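Local coordinates for AxyAgu115A (Amphibacillus xylanus NBRC 15112, PDB 6NPS), which acts as a family GH115 alpha-glucuronidase, probably hydrolysing glucuronic acid side groups from glucuronoxylan, at residues L382-G388 / M407-Y413; F692-N698 / V744-R748; Y23-L29 / T69-L75; E44-G48 / P147-F153. The protein carries 3 engineered substitutions. All coordinates share one frame; numbering follows the deposited sequence.

Contact 1: residues L382-G388 / M407-Y413; sequences LCDDNHG and MYYHFDY
Asn386 CA lies over one face of the His410 imidazole, while Tyr408 CE1 covers the opposite face near its rim. The Asp384 carboxylate comes to the ring's edge, nearly coplanar with it (planes 7° apart), and its OD1 takes the ND1 proton on the syn lone pair at 2.8 Å. The Tyr413 ring carries Asn386: CB sits over the ring centre, 3.4 Å from the centroid, and the amide lies stacked and almost parallel above it, with OD1 bonded to Tyr353 OH. The edge of Tyr413 turns toward the face of His387, an offset T-shaped pair with planes at 73°, while His387 NE2 bonds Gly416 O.

Asp384 is the hub. With CG between backbone N and carbonyl carbon (chi1 74°), the carboxylate turns to His410: OD2 accepts His410 N from above the carboxylate plane at 3.1 Å, and OD1 also receives Asn386 N at 3.0 Å, closing an Asx turn. OD2 further sits over one face of Tyr409. With an alanine at this position, His410 ND1, His410 N and Asn386 N would probably lose their carboxylate acceptor, and the imidazole would be freer to turn.

Upstream the backbones run as parallel strands, with Tyr408 N giving to Leu382 O (2.9 Å) and Asp384 N to Tyr408 O (3.0 Å). Tyr408 OH bonds Asn450 ND2 and a glycerol, probably from the crystallisation liquor, at the C-terminal end of the TIM-barrel strands, where such barrels carry their active sites. Strand 405-410 runs between 379-383 and 446-450; helix 428-440 packs on Met407 and Tyr409, and helix 904-912 reaches Asp385 and His387.

Contact 2: residues F692-N698 / V744-R748; sequences FLEPDVN and VFVDR
Arg748 reaches from the end of strand 739-746 into the loop 692-698, its chain leaving CB with CG anti to the carbonyl carbon (chi1 -64°) and then running extended to NE. CG passes Asn698 OD1 loosely, and CD comes within 3.2 Å of the same OD1. NE donates to Val697 O at 3.2 Å and only weakly to Asn698 OD1. CZ lies beneath Pro695 O, which sits 3.3 Å away over the centre of the guanidinium face. NH2 makes the shorter bond to Val697 O, 2.9 Å, so that one carbonyl oxygen is gripped side-on by two nitrogens in the guanidinium plane. NH2 also gives a proton to Phe692 O at 3.2 Å, while NH1 bonds Val775 O and Asn776 OD1. A methionine in its place would probably leave the carbonyls of Phe692 and Val697 without these donors and the loop less firmly held.

Beside the charge, Val746 CG2 sits over the centre of the Phe692 ring, 3.5 Å from its centroid, and Val744 CG1 meets the ring at CE2. Water 1 joins Asn698 O to Val746 N.

The gripped loop holds a type I turn, Glu694 to Val697, between strands 686-688 and 700-706. These strands belong to different sheets; Phe692 touches Val772 and Val774 of the first sheet and Ala700, Val744 and Val746 of the second, consistent with the interior of a beta sandwich.

Contact 3: residues Y23-L29 / T69-L75; sequences YQEEEAL and TVGHSPL
Two turns face each other, type I from Glu25 to Ala28 and type II from Thr69 to His72, and their backbones come nearest at Glu27 and His72, 5.6 Å between CA atoms. Glu25, at the head of the first turn, reaches the start of helix 74-81: with its chain extended past CG, the carboxylate takes Leu75 N on OE1 (3.0 Å, N-H...O 162°) and the Ser73 hydroxyl on the syn lone pair of OE2 (2.8 Å). Ser73 is the N-cap of this helix, and its OG also accepts Leu76 N. Two side chains thus serve amides of the helix's first turn, and the negative Glu25 probably interacts favourably with that end of the helix. Leu29 is the N-cap residue of helix 30-47, so both helices start at this contact.

Pro74 packs against both glutamates, its CD 3.3 Å from Glu27 OE1 and equally near Glu25 OE1. Leu75 CD2 presses on Tyr23 at CD2 and CE2, 3.4 Å from each, while Tyr23 OH bonds Arg57. On the other flank Leu29 CD2 lies over the centre of the His72 ring, 4.2 Å from its centroid. Water 2 links Glu27 O to His72 ND1, and water 3 joins Leu29 N to Thr69 OG1, which also bonds Thr123 OG1.

Contact 4: residues E44-G48 / P147-F153; sequences ELVFG and PARKESF
Val46 and Pro147 meet at the apolar centre, Val46 CG2 lying 3.9 Å from Pro147 CG. Leu45 crosses the same proline ring at about a right angle, its CB touching CG at 3.8 Å. The two methyls of Val46 divide the work: CG1, anti to the backbone N (chi1 171°), rests along the aliphatic part of Lys150, whose side chain runs beside it in the same direction, with CD 3.5 Å away. Phe47 turns its ring edge to residues 151-153, with CZ against Phe153 CB at 3.8 Å, and CD1 also approaches Lys150 O; Val46 CG1 lies over one face of that ring, near its rim.

The contact closes the C-terminal end of helix 30-47. Gly48 leaves the helix with positive phi, and a side chain there would collide with Arg149 NH2. Strand 152-155, which begins within the segment 147-153, pairs antiparallel with strand 5-8, and Leu7 of that strand also touches Phe47.

Outward lie the last helical carbonyls. Lys150 N donates to Val46 O at 2.9 Å, a fairly straight bond (N-H...O 167°) approaching from above the carbonyl plane. Arg149, its chain bent at chi2 and chi3, folds back over the helix end so that Gly48 CA lies over a face of the guanidinium; NE adds a weak bond to Val46 O and NH2 another to Phe47 O, which Gln9 NE2 also reaches. Water 4 donates to Leu45 O (2.7 Å) and Pro147 O, and water 5 accepts from Arg149 NH2 at 2.6 Å.

From the N terminus, contact 3 opens at 23-29, and helix 30-47 leads from it to the first segment of contact 4. Contact 3 then closes at 69-75, before contact 4 closes at 147-153, so the two loops cross; their centres lie about 27 Å apart. Together they hold both ends of that helix, one against the start of helix 74-81 and the other against the approach to strand 152-155. Contact 1 follows in series, closing a short loop between adjacent strands of the barrel. Contact 2 comes last, fastening the loop between strands 686-688 and 700-706 to the end of strand 739-746 in the two-sheet beta region, its centre about 77 Å from that of contact 3, across the chain's centre.

Contact 1: residues L382-G388 / M407-Y413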
# COMPACT_ATOMS: atom_id res chain seq x y z
N LEU A 382 -36.74 23.27 -4.33
CA LEU A 382 -36.02 22.18 -3.68
C LEU A 382 -34.77 21.87 -4.49
O LEU A 382 -34.62 22.28 -5.65
CB LEU A 382 -36.92 20.93 -3.57
CG LEU A 382 -38.21 21.19 -2.76
CD1 LEU A 382 -39.29 20.15 -3.00
CD2 LEU A 382 -37.90 21.30 -1.29
N CYS A 383 -33.85 21.13 -3.89
CA CYS A 383 -32.58 20.88 -4.54
C CYS A 383 -32.23 19.42 -4.35
O CYS A 383 -32.63 18.82 -3.34
CB CYS A 383 -31.48 21.79 -3.97
SG CYS A 383 -32.00 23.58 -3.99
N ASP A 384 -31.52 18.85 -5.33
CA ASP A 384 -30.92 17.54 -5.12
C ASP A 384 -29.70 17.68 -4.19
O ASP A 384 -29.41 18.75 -3.64
CB ASP A 384 -30.53 16.89 -6.45
CG ASP A 384 -29.28 17.51 -7.10
OD1 ASP A 384 -28.77 18.57 -6.65
OD2 ASP A 384 -28.79 16.91 -8.11
N ASP A 385 -28.99 16.57 -3.97
CA ASP A 385 -27.89 16.57 -3.03
C ASP A 385 -26.56 16.92 -3.71
O ASP A 385 -25.50 16.62 -3.15
CB ASP A 385 -27.79 15.20 -2.34
CG ASP A 385 -27.47 14.05 -3.32
OD1 ASP A 385 -27.38 14.24 -4.56
OD2 ASP A 385 -27.29 12.92 -2.82
N ASN A 386 -26.60 17.52 -4.91
CA ASN A 386 -25.46 17.99 -5.69
C ASN A 386 -24.88 16.81 -6.46
O ASN A 386 -23.97 17.00 -7.26
CB ASN A 386 -24.37 18.70 -4.84
CG ASN A 386 -24.89 20.02 -4.27
OD1 ASN A 386 -25.37 20.86 -5.03
ND2 ASN A 386 -24.83 20.19 -2.96
N HIS A 387 -25.44 15.61 -6.29
CA HIS A 387 -24.96 14.43 -6.99
C HIS A 387 -26.06 13.72 -7.74
O HIS A 387 -25.85 12.59 -8.19
CB HIS A 387 -24.27 13.51 -6.00
CG HIS A 387 -23.00 14.12 -5.50
ND1 HIS A 387 -21.77 13.80 -6.04
CD2 HIS A 387 -22.78 15.09 -4.59
CE1 HIS A 387 -20.84 14.53 -5.46
NE2 HIS A 387 -21.42 15.33 -4.58
N GLY A 388 -27.21 14.36 -7.90
CA GLY A 388 -28.25 13.79 -8.72
C GLY A 388 -29.26 12.94 -7.98
O GLY A 388 -30.09 12.27 -8.63
N MET A 407 -37.27 22.45 -8.75
CA MET A 407 -36.20 21.49 -8.49
C MET A 407 -34.94 21.97 -9.19
O MET A 407 -34.96 22.31 -10.38
CB MET A 407 -36.56 20.07 -8.98
CG MET A 407 -35.40 19.01 -8.76
SD MET A 407 -34.92 18.88 -6.99
CE MET A 407 -36.48 18.44 -6.24
N TYR A 408 -33.85 22.01 -8.43
CA TYR A 408 -32.52 22.33 -8.92
C TYR A 408 -31.70 21.05 -8.90
O TYR A 408 -31.45 20.48 -7.83
CB TYR A 408 -31.92 23.43 -8.05
CG TYR A 408 -30.49 23.76 -8.37
CD1 TYR A 408 -30.01 23.69 -9.67
CD2 TYR A 408 -29.61 24.17 -7.35
CE1 TYR A 408 -28.66 23.99 -9.96
CE2 TYR A 408 -28.29 24.49 -7.63
CZ TYR A 408 -27.82 24.38 -8.93
OH TYR A 408 -26.50 24.67 -9.19
N TYR A 409 -31.32 20.57 -10.08
CA TYR A 409 -30.71 19.27 -10.33
C TYR A 409 -29.30 19.51 -10.87
O TYR A 409 -29.00 20.60 -11.36
CB TYR A 409 -31.57 18.45 -11.32
CG TYR A 409 -31.27 16.97 -11.31
CD1 TYR A 409 -31.80 16.12 -10.32
CD2 TYR A 409 -30.47 16.41 -12.28
CE1 TYR A 409 -31.51 14.75 -10.29
CE2 TYR A 409 -30.16 15.00 -12.27
CZ TYR A 409 -30.70 14.20 -11.27
OH TYR A 409 -30.43 12.84 -11.23
N HIS A 410 -28.38 18.54 -10.67
CA HIS A 410 -26.99 18.70 -11.10
C HIS A 410 -26.58 17.62 -12.10
O HIS A 410 -26.73 16.42 -11.83
CB HIS A 410 -26.02 18.62 -9.91
CG HIS A 410 -25.99 19.86 -9.06
ND1 HIS A 410 -26.98 20.14 -8.15
CD2 HIS A 410 -25.11 20.90 -9.01
CE1 HIS A 410 -26.70 21.28 -7.55
NE2 HIS A 410 -25.57 21.76 -8.04
N PHE A 411 -26.03 18.05 -13.24
CA PHE A 411 -25.21 17.24 -14.14
C PHE A 411 -23.73 17.53 -13.95
O PHE A 411 -22.92 16.92 -14.64
CB PHE A 411 -25.53 17.52 -15.62
CG PHE A 411 -26.93 17.17 -16.06
CD1 PHE A 411 -27.74 16.35 -15.30
CD2 PHE A 411 -27.42 17.67 -17.26
CE1 PHE A 411 -29.01 15.99 -15.73
CE2 PHE A 411 -28.71 17.35 -17.68
CZ PHE A 411 -29.51 16.52 -16.91
N ASP A 412 -23.39 18.48 -13.07
CA ASP A 412 -22.04 19.04 -12.93
C ASP A 412 -21.97 19.66 -11.55
O ASP A 412 -22.94 20.30 -11.13
CB ASP A 412 -21.79 20.07 -14.04
CG ASP A 412 -20.33 20.50 -14.18
OD1 ASP A 412 -19.82 21.23 -13.29
OD2 ASP A 412 -19.71 20.15 -15.22
N TYR A 413 -20.88 19.44 -10.83
CA TYR A 413 -20.80 20.00 -9.49
C TYR A 413 -19.35 20.21 -9.08
O TYR A 413 -18.52 19.32 -9.21
CB TYR A 413 -21.50 19.10 -8.48
CG TYR A 413 -21.47 19.64 -7.07
CD1 TYR A 413 -22.01 20.90 -6.76
CD2 TYR A 413 -20.93 18.87 -6.02
CE1 TYR A 413 -21.98 21.41 -5.46
CE2 TYR A 413 -20.94 19.34 -4.74
CZ TYR A 413 -21.46 20.60 -4.46
OH TYR A 413 -21.45 21.08 -3.20

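Contact 2: residues F692-N698 / V744-R748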
# COMPACT_ATOMS: atom_id res chain seq x y z
N PHE A 692 -17.58 -25.02 -11.26
CA PHE A 692 -18.53 -26.07 -11.64
C PHE A 692 -19.50 -26.41 -10.53
O PHE A 692 -20.32 -27.31 -10.70
CB PHE A 692 -17.78 -27.34 -12.10
CG PHE A 692 -16.86 -27.09 -13.26
CD1 PHE A 692 -17.34 -27.02 -14.56
CD2 PHE A 692 -15.50 -26.86 -13.04
CE1 PHE A 692 -16.48 -26.75 -15.64
CE2 PHE A 692 -14.64 -26.58 -14.10
CZ PHE A 692 -15.13 -26.53 -15.40
N LEU A 693 -19.44 -25.69 -9.40
CA LEU A 693 -20.47 -25.81 -8.38
C LEU A 693 -21.82 -25.27 -8.86
O LEU A 693 -22.84 -25.52 -8.20
CB LEU A 693 -20.01 -25.09 -7.11
CG LEU A 693 -18.90 -25.80 -6.31
CD1 LEU A 693 -18.52 -25.04 -5.07
CD2 LEU A 693 -19.29 -27.26 -5.93
N GLU A 694 -21.87 -24.56 -10.00
CA GLU A 694 -23.18 -24.29 -10.61
C GLU A 694 -23.44 -25.25 -11.76
O GLU A 694 -22.61 -25.34 -12.68
CB GLU A 694 -23.24 -22.84 -11.11
CG GLU A 694 -22.85 -21.92 -9.96
CD GLU A 694 -22.97 -20.40 -10.22
OE1 GLU A 694 -22.58 -19.90 -11.31
OE2 GLU A 694 -23.42 -19.70 -9.29
N PRO A 695 -24.58 -25.95 -11.75
CA PRO A 695 -24.81 -27.05 -12.71
C PRO A 695 -24.77 -26.65 -14.17
O PRO A 695 -24.51 -27.50 -15.02
CB PRO A 695 -26.21 -27.56 -12.34
CG PRO A 695 -26.61 -26.87 -11.12
CD PRO A 695 -25.77 -25.65 -10.95
N ASP A 696 -25.05 -25.40 -14.51
CA ASP A 696 -25.06 -25.02 -15.91
C ASP A 696 -23.76 -24.40 -16.38
O ASP A 696 -23.71 -23.88 -17.50
CB ASP A 696 -26.22 -24.06 -16.20
CG ASP A 696 -26.14 -22.77 -15.39
OD1 ASP A 696 -25.31 -22.65 -14.47
OD2 ASP A 696 -26.96 -21.87 -15.68
N VAL A 697 -22.69 -24.44 -15.58
CA VAL A 697 -21.42 -23.88 -16.00
C VAL A 697 -20.54 -24.98 -16.60
O VAL A 697 -20.40 -26.08 -16.03
CB VAL A 697 -20.73 -23.15 -14.84
CG1 VAL A 697 -19.34 -22.69 -15.25
CG2 VAL A 697 -21.59 -21.93 -14.45
N ASN A 698 -19.98 -24.72 -17.78
CA ASN A 698 -19.17 -25.73 -18.44
C ASN A 698 -17.80 -25.20 -18.85
O ASN A 698 -17.14 -25.81 -19.70
CB ASN A 698 -19.93 -26.28 -19.65
CG ASN A 698 -21.20 -26.98 -19.24
OD1 ASN A 698 -21.16 -28.05 -18.64
ND2 ASN A 698 -22.33 -26.37 -19.56
N VAL A 744 -10.30 -25.57 -18.19
CA VAL A 744 -10.68 -26.80 -17.50
C VAL A 744 -12.04 -27.24 -18.04
O VAL A 744 -12.94 -26.42 -18.19
CB VAL A 744 -10.75 -26.59 -15.98
CG1 VAL A 744 -11.06 -27.90 -15.30
CG2 VAL A 744 -9.41 -26.06 -15.45
N PHE A 745 -12.19 -28.55 -18.27
CA PHE A 745 -13.41 -29.13 -18.87
C PHE A 745 -13.93 -30.24 -17.98
O PHE A 745 -13.16 -31.13 -17.58
CB PHE A 745 -13.16 -29.69 -20.28
CG PHE A 745 -12.45 -28.73 -21.18
CD1 PHE A 745 -13.08 -27.56 -21.60
CD2 PHE A 745 -11.14 -28.98 -21.60
CE1 PHE A 745 -12.43 -26.66 -22.42
CE2 PHE A 745 -10.49 -28.07 -22.44
CZ PHE A 745 -11.13 -26.91 -22.83
N VAL A 746 -15.23 -30.22 -17.71
CA VAL A 746 -15.91 -31.28 -16.97
C VAL A 746 -16.90 -31.97 -17.90
O VAL A 746 -17.79 -31.32 -18.46
CB VAL A 746 -16.62 -30.71 -15.73
CG1 VAL A 746 -17.53 -31.76 -15.11
CG2 VAL A 746 -15.58 -30.27 -14.70
N ASP A 747 -16.76 -33.28 -18.05
CA ASP A 747 -17.74 -34.04 -18.81
C ASP A 747 -18.89 -34.39 -17.88
O ASP A 747 -18.79 -35.29 -17.06
CB ASP A 747 -17.11 -35.30 -19.39
CG ASP A 747 -18.07 -36.05 -20.31
OD1 ASP A 747 -19.17 -35.51 -20.62
OD2 ASP A 747 -17.71 -37.17 -20.73
N ARG A 748 -20.00 -33.66 -18.02
CA ARG A 748 -21.17 -33.85 -17.17
C ARG A 748 -22.01 -35.05 -17.58
O ARG A 748 -22.92 -35.43 -16.83
CB ARG A 748 -22.01 -32.57 -17.18
CG ARG A 748 -21.24 -31.39 -16.56
CD ARG A 748 -22.14 -30.16 -16.40
NE ARG A 748 -21.51 -29.06 -15.65
CZ ARG A 748 -21.58 -28.90 -14.34
NH1 ARG A 748 -22.21 -29.79 -13.58
NH2 ARG A 748 -20.98 -27.85 -13.77
O HOH W 1 -16.64 -28.26 -19.32

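Contact 3: residues Y23-L29 / T69-L75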
# COMPACT_ATOMS: atom_id res chain seq x y z
N TYR A 23 -43.05 36.20 -44.83
CA TYR A 23 -43.74 37.48 -44.75
C TYR A 23 -43.35 38.15 -43.44
O TYR A 23 -43.24 37.48 -42.41
CB TYR A 23 -45.24 37.28 -44.83
CG TYR A 23 -46.03 38.57 -44.70
CD1 TYR A 23 -45.84 39.61 -45.59
CD2 TYR A 23 -46.95 38.74 -43.67
CE1 TYR A 23 -46.56 40.81 -45.48
CE2 TYR A 23 -47.69 39.95 -43.55
CZ TYR A 23 -47.48 40.96 -44.46
OH TYR A 23 -48.21 42.13 -44.32
N GLN A 24 -43.10 39.46 -43.48
CA GLN A 24 -42.61 40.16 -42.30
C GLN A 24 -43.57 41.30 -41.94
O GLN A 24 -43.98 42.07 -42.82
CB GLN A 24 -41.21 40.72 -42.57
CG GLN A 24 -40.32 40.84 -41.35
CD GLN A 24 -38.86 41.08 -41.73
OE1 GLN A 24 -38.48 42.20 -42.09
NE2 GLN A 24 -38.04 40.02 -41.67
N GLU A 25 -43.93 41.40 -40.67
CA GLU A 25 -44.84 42.45 -40.23
C GLU A 25 -44.11 43.43 -39.32
O GLU A 25 -43.34 43.03 -38.44
CB GLU A 25 -46.07 41.89 -39.50
CG GLU A 25 -47.06 41.17 -40.39
CD GLU A 25 -48.29 40.66 -39.62
OE1 GLU A 25 -49.43 41.10 -39.93
OE2 GLU A 25 -48.11 39.81 -38.72
N GLU A 26 -44.35 44.72 -39.57
CA GLU A 26 -43.92 45.78 -38.66
C GLU A 26 -44.34 45.53 -37.21
O GLU A 26 -43.58 45.84 -36.29
CB GLU A 26 -44.49 47.11 -39.16
CG GLU A 26 -43.62 48.30 -38.88
CD GLU A 26 -43.98 49.03 -37.59
OE1 GLU A 26 -43.32 50.05 -37.31
OE2 GLU A 26 -44.89 48.59 -36.85
N GLU A 27 -45.53 44.96 -36.99
CA GLU A 27 -46.07 44.78 -35.65
C GLU A 27 -45.44 43.61 -34.91
O GLU A 27 -45.68 43.47 -33.70
CB GLU A 27 -47.58 44.58 -35.72
CG GLU A 27 -48.33 45.73 -36.34
CD GLU A 27 -48.40 45.66 -37.86
OE1 GLU A 27 -48.01 44.62 -38.44
OE2 GLU A 27 -48.85 46.65 -38.49
N ALA A 28 -44.65 42.78 -35.59
CA ALA A 28 -44.06 41.61 -34.96
C ALA A 28 -43.09 42.02 -33.86
O ALA A 28 -42.47 43.08 -33.92
CB ALA A 28 -43.32 40.76 -36.01
N LEU A 29 -42.97 41.15 -32.85
CA LEU A 29 -42.00 41.34 -31.79
C LEU A 29 -40.59 41.18 -32.34
O LEU A 29 -40.32 40.29 -33.15
CB LEU A 29 -42.23 40.35 -30.64
CG LEU A 29 -43.57 40.64 -29.91
CD1 LEU A 29 -44.12 39.44 -29.12
CD2 LEU A 29 -43.55 41.91 -29.05
N THR A 69 -47.46 36.41 -33.65
CA THR A 69 -47.93 36.28 -32.28
C THR A 69 -49.32 36.88 -32.19
O THR A 69 -49.54 38.01 -32.67
CB THR A 69 -46.99 37.00 -31.29
OG1 THR A 69 -45.64 36.57 -31.49
CG2 THR A 69 -47.39 36.72 -29.84
N VAL A 70 -50.26 36.13 -31.63
CA VAL A 70 -51.62 36.66 -31.50
C VAL A 70 -51.58 38.01 -30.79
O VAL A 70 -50.79 38.21 -29.86
CB VAL A 70 -52.52 35.67 -30.73
CG1 VAL A 70 -53.92 36.28 -30.55
CG2 VAL A 70 -52.64 34.33 -31.43
N GLY A 71 -52.40 38.95 -31.26
CA GLY A 71 -52.36 40.28 -30.69
C GLY A 71 -51.23 41.14 -31.18
O GLY A 71 -51.15 42.31 -30.80
N HIS A 72 -50.35 40.62 -32.03
CA HIS A 72 -49.26 41.39 -32.60
C HIS A 72 -49.16 41.13 -34.09
O HIS A 72 -48.06 41.16 -34.67
CB HIS A 72 -47.92 41.05 -31.94
CG HIS A 72 -47.84 41.38 -30.49
ND1 HIS A 72 -47.78 42.68 -30.02
CD2 HIS A 72 -47.80 40.58 -29.40
CE1 HIS A 72 -47.71 42.66 -28.70
NE2 HIS A 72 -47.71 41.40 -28.30
N SER A 73 -50.27 40.79 -34.72
CA SER A 73 -50.23 40.40 -36.13
C SER A 73 -51.57 40.72 -36.72
O SER A 73 -52.56 40.02 -36.45
CB SER A 73 -49.90 38.92 -36.31
OG SER A 73 -50.33 38.52 -37.60
N PRO A 74 -51.67 41.80 -37.50
CA PRO A 74 -52.94 42.04 -38.21
C PRO A 74 -53.30 40.91 -39.16
O PRO A 74 -54.48 40.57 -39.30
CB PRO A 74 -52.70 43.37 -38.93
CG PRO A 74 -51.23 43.66 -38.79
CD PRO A 74 -50.76 42.95 -37.58
N LEU A 75 -52.28 40.28 -39.81
CA LEU A 75 -52.54 39.19 -40.74
C LEU A 75 -53.22 38.02 -40.04
O LEU A 75 -54.19 37.44 -40.55
CB LEU A 75 -51.24 38.71 -41.40
CG LEU A 75 -51.40 37.68 -42.56
CD1 LEU A 75 -52.60 37.93 -43.46
CD2 LEU A 75 -50.13 37.53 -43.40
O HOH W 2 -46.77 44.72 -31.40
O HOH W 3 -44.55 38.64 -33.21

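Contact 4: residues E44-G48 / P147-F153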
# COMPACT_ATOMS: atom_id res chain seq x y z
N GLU A 44 -31.82 27.70 -45.59
CA GLU A 44 -30.65 27.73 -46.47
C GLU A 44 -29.75 26.51 -46.27
O GLU A 44 -29.15 26.00 -47.22
CB GLU A 44 -29.85 29.01 -46.23
CG GLU A 44 -28.59 29.13 -47.08
CD GLU A 44 -27.75 30.35 -46.69
OE1 GLU A 44 -26.62 30.48 -47.22
OE2 GLU A 44 -28.22 31.18 -45.87
N LEU A 45 -29.63 26.01 -45.04
CA LEU A 45 -28.76 24.86 -44.83
C LEU A 45 -29.34 23.60 -45.44
O LEU A 45 -28.59 22.72 -45.88
CB LEU A 45 -28.51 24.63 -43.35
CG LEU A 45 -27.73 25.72 -42.61
CD1 LEU A 45 -27.70 25.35 -41.14
CD2 LEU A 45 -26.31 25.83 -43.18
N VAL A 46 -30.67 23.48 -45.42
CA VAL A 46 -31.34 22.29 -45.95
C VAL A 46 -31.37 22.32 -47.47
O VAL A 46 -31.07 21.31 -48.13
CB VAL A 46 -32.77 22.21 -45.36
CG1 VAL A 46 -33.57 21.11 -46.05
CG2 VAL A 46 -32.72 21.99 -43.86
N PHE A 47 -31.76 23.46 -48.06
CA PHE A 47 -31.96 23.53 -49.51
C PHE A 47 -30.77 24.09 -50.29
O PHE A 47 -30.69 23.87 -51.50
CB PHE A 47 -33.23 24.35 -49.82
CG PHE A 47 -34.49 23.69 -49.33
CD1 PHE A 47 -35.11 22.71 -50.08
CD2 PHE A 47 -35.02 24.01 -48.09
CE1 PHE A 47 -36.29 22.08 -49.61
CE2 PHE A 47 -36.17 23.41 -47.62
CZ PHE A 47 -36.81 22.42 -48.39
N GLY A 48 -29.83 24.77 -49.63
CA GLY A 48 -28.68 25.30 -50.33
C GLY A 48 -28.85 26.69 -50.92
O GLY A 48 -27.95 27.15 -51.63
N PRO A 147 -27.82 19.80 -41.13
CA PRO A 147 -28.96 18.96 -41.51
C PRO A 147 -28.74 18.28 -42.85
O PRO A 147 -27.98 18.75 -43.70
CB PRO A 147 -30.12 19.96 -41.57
CG PRO A 147 -29.51 21.25 -41.84
CD PRO A 147 -28.14 21.23 -41.19
N ALA A 148 -29.41 17.14 -43.03
CA ALA A 148 -29.41 16.51 -44.35
C ALA A 148 -29.99 17.46 -45.41
O ALA A 148 -30.96 18.17 -45.15
CB ALA A 148 -30.22 15.22 -44.32
N ARG A 149 -29.34 17.51 -46.57
CA ARG A 149 -29.81 18.32 -47.69
C ARG A 149 -31.11 17.76 -48.27
O ARG A 149 -31.32 16.54 -48.31
CB ARG A 149 -28.72 18.39 -48.77
CG ARG A 149 -27.48 19.13 -48.29
CD ARG A 149 -27.76 20.66 -48.17
NE ARG A 149 -28.24 21.16 -49.45
CZ ARG A 149 -27.45 21.67 -50.39
NH1 ARG A 149 -26.15 21.78 -50.19
NH2 ARG A 149 -27.98 22.07 -51.54
N LYS A 150 -32.00 18.66 -48.72
CA LYS A 150 -33.27 18.32 -49.35
C LYS A 150 -33.41 19.09 -50.66
O LYS A 150 -33.01 20.25 -50.76
CB LYS A 150 -34.50 18.70 -48.49
CG LYS A 150 -34.89 17.82 -47.32
CD LYS A 150 -35.97 18.57 -46.56
CE LYS A 150 -36.87 17.68 -45.77
NZ LYS A 150 -36.07 16.78 -44.91
N GLU A 151 -34.04 18.46 -51.64
CA GLU A 151 -34.47 19.21 -52.82
C GLU A 151 -35.88 19.76 -52.65
O GLU A 151 -36.20 20.81 -53.23
CB GLU A 151 -34.39 18.34 -54.07
CG GLU A 151 -32.97 18.03 -54.48
CD GLU A 151 -32.82 17.75 -55.98
OE1 GLU A 151 -33.79 17.27 -56.61
OE2 GLU A 151 -31.72 18.03 -56.52
N SER A 152 -36.71 19.11 -51.84
CA SER A 152 -38.12 19.47 -51.73
C SER A 152 -38.68 18.93 -50.43
O SER A 152 -38.17 17.96 -49.86
CB SER A 152 -38.93 18.91 -52.91
OG SER A 152 -40.25 19.46 -52.92
N PHE A 153 -39.75 19.56 -49.97
CA PHE A 153 -40.38 19.34 -48.67
C PHE A 153 -41.87 19.57 -48.87
O PHE A 153 -42.25 20.49 -49.60
CB PHE A 153 -39.80 20.29 -47.62
CG PHE A 153 -40.62 20.41 -46.36
CD1 PHE A 153 -40.55 19.44 -45.38
CD2 PHE A 153 -41.43 21.52 -46.14
CE1 PHE A 153 -41.29 19.52 -44.24
CE2 PHE A 153 -42.18 21.64 -44.98
CZ PHE A 153 -42.10 20.63 -44.02
O HOH W 4 -26.71 21.47 -44.32
O HOH W 5 -30.15 20.62 -51.34